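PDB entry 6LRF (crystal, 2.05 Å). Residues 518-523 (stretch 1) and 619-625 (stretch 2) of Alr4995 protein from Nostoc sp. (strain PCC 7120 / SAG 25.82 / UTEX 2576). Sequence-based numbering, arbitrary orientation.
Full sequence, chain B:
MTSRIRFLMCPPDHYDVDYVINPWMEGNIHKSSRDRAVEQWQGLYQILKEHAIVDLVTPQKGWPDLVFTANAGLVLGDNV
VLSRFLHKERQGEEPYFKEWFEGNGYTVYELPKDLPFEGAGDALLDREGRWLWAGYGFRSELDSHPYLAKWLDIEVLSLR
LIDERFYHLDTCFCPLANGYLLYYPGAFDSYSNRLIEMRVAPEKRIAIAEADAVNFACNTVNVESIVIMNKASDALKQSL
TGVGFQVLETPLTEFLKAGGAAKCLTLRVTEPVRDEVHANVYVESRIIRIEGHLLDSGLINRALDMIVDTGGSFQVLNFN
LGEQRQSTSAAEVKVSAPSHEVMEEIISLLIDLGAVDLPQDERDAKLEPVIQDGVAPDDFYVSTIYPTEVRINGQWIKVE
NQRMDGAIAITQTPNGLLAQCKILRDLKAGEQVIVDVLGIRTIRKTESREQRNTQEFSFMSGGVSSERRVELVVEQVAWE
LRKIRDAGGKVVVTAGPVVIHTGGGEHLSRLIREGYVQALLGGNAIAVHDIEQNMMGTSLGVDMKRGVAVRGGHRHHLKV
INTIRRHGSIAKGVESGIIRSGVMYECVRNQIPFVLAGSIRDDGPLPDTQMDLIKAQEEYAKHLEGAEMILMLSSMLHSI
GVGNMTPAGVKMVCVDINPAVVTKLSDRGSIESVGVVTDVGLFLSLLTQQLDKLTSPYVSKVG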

ATOM      1  N   GLN B 518     -26.279   2.302  20.244  1.00 21.48           N
ATOM      2  CA  GLN B 518     -27.744   2.309  20.199  1.00 23.10           C
ATOM      3  C   GLN B 518     -28.299   1.641  18.949  1.00 23.86           C
ATOM      4  O   GLN B 518     -29.485   1.340  18.870  1.00 24.84           O
ATOM      5  CB  GLN B 518     -28.279   3.746  20.290  1.00 28.79           C
ATOM      6  CG  GLN B 518     -28.307   4.293  21.719  1.00 26.13           C
ATOM      7  CD  GLN B 518     -26.924   4.395  22.332  1.00 22.76           C
ATOM      8  OE1 GLN B 518     -26.053   5.100  21.816  1.00 24.55           O
ATOM      9  NE2 GLN B 518     -26.714   3.690  23.442  1.00 26.20           N
ATOM     10  N   ALA B 519     -27.442   1.418  17.964  1.00 24.17           N
ATOM     11  CA  ALA B 519     -27.854   0.702  16.765  1.00 23.55           C
ATOM     12  C   ALA B 519     -26.635   0.158  16.047  1.00 22.36           C
ATOM     13  O   ALA B 519     -25.563   0.741  16.103  1.00 20.37           O
ATOM     14  CB  ALA B 519     -28.664   1.605  15.836  1.00 24.05           C
ATOM     15  N   LEU B 520     -26.823  -0.960  15.362  1.00 23.09           N
ATOM     16  CA  LEU B 520     -25.761  -1.619  14.627  1.00 20.94           C
ATOM     17  C   LEU B 520     -26.186  -1.865  13.175  1.00 20.85           C
ATOM     18  O   LEU B 520     -27.211  -2.490  12.904  1.00 18.24           O
ATOM     19  CB  LEU B 520     -25.399  -2.934  15.301  1.00 18.75           C
ATOM     20  CG  LEU B 520     -24.322  -3.745  14.607  1.00 22.98           C
ATOM     21  CD1 LEU B 520     -23.051  -2.956  14.623  1.00 21.99           C
ATOM     22  CD2 LEU B 520     -24.138  -5.072  15.349  1.00 24.71           C
ATOM     23  N   LEU B 521     -25.384  -1.374  12.241  1.00 17.28           N
ATOM     24  CA  LEU B 521     -25.680  -1.539  10.817  1.00 21.49           C
ATOM     25  C   LEU B 521     -24.547  -2.304  10.154  1.00 20.70           C
ATOM     26  O   LEU B 521     -23.376  -1.963  10.337  1.00 22.63           O
ATOM     27  CB  LEU B 521     -25.864  -0.177  10.139  1.00 20.76           C
ATOM     28  CG  LEU B 521     -26.866   0.758  10.812  1.00 21.38           C
ATOM     29  CD1 LEU B 521     -26.927   2.112  10.085  1.00 22.17           C
ATOM     30  CD2 LEU B 521     -28.237   0.099  10.841  1.00 22.72           C
ATOM     31  N   GLY B 522     -24.881  -3.344   9.400  1.00 21.31           N
ATOM     32  CA  GLY B 522     -23.854  -4.093   8.706  1.00 21.86           C
ATOM     33  C   GLY B 522     -24.403  -4.971   7.615  1.00 22.83           C
ATOM     34  O   GLY B 522     -25.516  -4.763   7.132  1.00 23.84           O
ATOM     35  N   GLY B 523     -23.617  -5.966   7.218  1.00 22.71           N
ATOM     36  CA  GLY B 523     -24.046  -6.889   6.188  1.00 19.02           C
ATOM     37  C   GLY B 523     -24.223  -8.300   6.724  1.00 22.98           C
ATOM     38  O   GLY B 523     -24.122  -8.557   7.935  1.00 22.37           O
ATOM     39  N   GLU B 619     -34.539   1.269   6.230  1.00 22.87           N
ATOM     40  CA  GLU B 619     -34.267   0.837   7.599  1.00 21.51           C
ATOM     41  C   GLU B 619     -32.995   1.487   8.146  1.00 25.60           C
ATOM     42  O   GLU B 619     -32.953   1.869   9.325  1.00 21.99           O
ATOM     43  CB  GLU B 619     -34.161  -0.696   7.665  1.00 25.51           C
ATOM     44  CG  GLU B 619     -35.486  -1.411   7.370  1.00 25.67           C
ATOM     45  CD  GLU B 619     -35.306  -2.906   7.081  1.00 34.31           C
ATOM     46  OE1 GLU B 619     -34.241  -3.457   7.432  1.00 40.27           O
ATOM     47  OE2 GLU B 619     -36.226  -3.538   6.512  1.00 36.83           O
ATOM     48  N   TYR B 620     -31.959   1.601   7.305  1.00 18.16           N
ATOM     49  CA  TYR B 620     -30.741   2.329   7.696  1.00 20.55           C
ATOM     50  C   TYR B 620     -31.088   3.781   8.068  1.00 22.40           C
ATOM     51  O   TYR B 620     -30.691   4.282   9.119  1.00 19.68           O
ATOM     52  CB  TYR B 620     -29.707   2.328   6.563  1.00 20.93           C
ATOM     53  CG  TYR B 620     -28.706   1.171   6.562  1.00 21.27           C
ATOM     54  CD1 TYR B 620     -29.099  -0.142   6.870  1.00 21.24           C
ATOM     55  CD2 TYR B 620     -27.382   1.394   6.208  1.00 19.61           C
ATOM     56  CE1 TYR B 620     -28.167  -1.202   6.856  1.00 20.78           C
ATOM     57  CE2 TYR B 620     -26.452   0.358   6.182  1.00 18.57           C
ATOM     58  CZ  TYR B 620     -26.849  -0.935   6.510  1.00 23.13           C
ATOM     59  OH  TYR B 620     -25.908  -1.947   6.486  1.00 26.43           O
ATOM     60  N   ALA B 621     -31.818   4.444   7.177  1.00 18.71           N
ATOM     61  CA  ALA B 621     -32.136   5.853   7.329  1.00 23.13           C
ATOM     62  C   ALA B 621     -32.919   6.075   8.613  1.00 25.09           C
ATOM     63  O   ALA B 621     -32.713   7.064   9.301  1.00 24.61           O
ATOM     64  CB  ALA B 621     -32.924   6.360   6.124  1.00 22.53           C
ATOM     65  N   LYS B 622     -33.808   5.141   8.933  1.00 23.11           N
ATOM     66  CA  LYS B 622     -34.609   5.247  10.144  1.00 26.78           C
ATOM     67  C   LYS B 622     -33.745   5.174  11.403  1.00 29.50           C
ATOM     68  O   LYS B 622     -33.877   5.996  12.314  1.00 30.13           O
ATOM     69  CB  LYS B 622     -35.679   4.156  10.178  1.00 25.83           C
ATOM     70  CG  LYS B 622     -36.612   4.278  11.378  1.00 33.19           C
ATOM     71  CD  LYS B 622     -37.686   3.191  11.356  1.00 45.87           C
ATOM     72  CE  LYS B 622     -37.106   1.800  11.591  1.00 42.86           C
ATOM     73  NZ  LYS B 622     -36.605   1.624  12.998  1.00 47.86           N
ATOM     74  N   HIS B 623     -32.842   4.205  11.462  1.00 27.07           N
ATOM     75  CA  HIS B 623     -32.010   4.082  12.653  1.00 27.71           C
ATOM     76  C   HIS B 623     -30.965   5.185  12.737  1.00 26.66           C
ATOM     77  O   HIS B 623     -30.441   5.461  13.812  1.00 25.11           O
ATOM     78  CB  HIS B 623     -31.350   2.710  12.694  1.00 27.35           C
ATOM     79  CG  HIS B 623     -32.318   1.612  12.965  1.00 29.69           C
ATOM     80  ND1 HIS B 623     -32.980   1.492  14.166  1.00 33.80           N
ATOM     81  CD2 HIS B 623     -32.773   0.609  12.178  1.00 31.67           C
ATOM     82  CE1 HIS B 623     -33.788   0.450  14.115  1.00 40.59           C
ATOM     83  NE2 HIS B 623     -33.679  -0.107  12.921  1.00 36.49           N
ATOM     84  N   LEU B 624     -30.670   5.830  11.613  1.00 23.08           N
ATOM     85  CA  LEU B 624     -29.725   6.935  11.634  1.00 20.74           C
ATOM     86  C   LEU B 624     -30.335   8.218  12.229  1.00 27.93           C
ATOM     87  O   LEU B 624     -29.608   9.099  12.672  1.00 26.27           O
ATOM     88  CB  LEU B 624     -29.200   7.200  10.225  1.00 23.51           C
ATOM     89  CG  LEU B 624     -28.162   6.190   9.718  1.00 25.55           C
ATOM     90  CD1 LEU B 624     -27.716   6.547   8.312  1.00 21.67           C
ATOM     91  CD2 LEU B 624     -26.971   6.158  10.649  1.00 22.61           C
ATOM     92  N   GLU B 625     -31.662   8.320  12.249  1.00 27.87           N
ATOM     93  CA  GLU B 625     -32.333   9.512  12.785  1.00 27.41           C
ATOM     94  C   GLU B 625     -31.927   9.764  14.235  1.00 30.43           C
ATOM     95  O   GLU B 625     -31.959   8.845  15.054  1.00 27.61           O
ATOM     96  CB  GLU B 625     -33.853   9.358  12.694  1.00 27.60           C
ATOM     97  CG  GLU B 625     -34.385   9.380  11.263  1.00 40.39           C
ATOM     98  CD  GLU B 625     -35.896   9.157  11.167  1.00 46.76           C
ATOM     99  OE1 GLU B 625     -36.559   8.967  12.216  1.00 47.13           O
ATOM    100  OE2 GLU B 625     -36.417   9.175  10.028  1.00 46.41           O
TER

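A β-strand packed against an α-helix is among the commonest arrangements in protein cores, and residues 518-523 and 619-625 of this chain illustrate how a few side chains can join the two. The strand and the helix run roughly antiparallel, with 152° between their N-to-C directions, and their axes approach to 9.5 Å. That separation leaves room for a single layer of side chains. The register reflects this direction: the CA of A519 lies 6.8 Å from the CA of H623, and the CA of L521 lies 7.1 Å from the CA of Y620, so that moving along the strand toward G523 means moving back along the helix. Within the helix, the backbone is held by bonds such as L624 N to Y620 O, 2.9 Å, and H623 N to E619 O, 3.2 Å.

Strand alternation sorts the side chains. A519 and L521 direct their CA-to-CB bonds toward the helix, whereas that of L520 points away and its side chain makes no contact here; G522, which has no side chain, joins through its carbonyl. On the helix, the three residues that meet the strand are Y620, H623 and L624, a spacing of three and four that returns to nearly the same face with each turn; A621, between them, points away.

L521 is the centre of the contact, with 99 Å² covered by the helix out of 281 Å² buried in total on both sides. Its CB sits over one face of the Y620 ring, 4.1 Å from the ring centroid and 20° off the normal, a CH-π arrangement in which the closest approach is 3.8 Å, from L521 CB to Y620 CZ. Beyond CB, the m,t rotamer carries the branched end onward, and L521 CD1 comes within 4.1 Å of L624 CD2. Leucine suits this position because one aliphatic side chain can meet both an aromatic face and a second leucine.

The CA-to-CB bond of Y620 points sideways, yet its long side chain brings the face of the ring against L521 CB and the hydroxyl to the strand backbone. There Y620 OH donates a hydrogen bond to G522 O at 2.9 Å, near the plane of the ring. Tyrosine thus combines an apolar face with a polar tip, supplying a partner to a carbonyl in a buried setting.

At the other end of the contact the packing is looser. The small side chain of A519 faces H623, with A519 CB and H623 CB 4.3 Å apart. H623 approaches most closely with its CB, which is also 4.5 Å from L521 CD2, while the ring lies only slightly farther off.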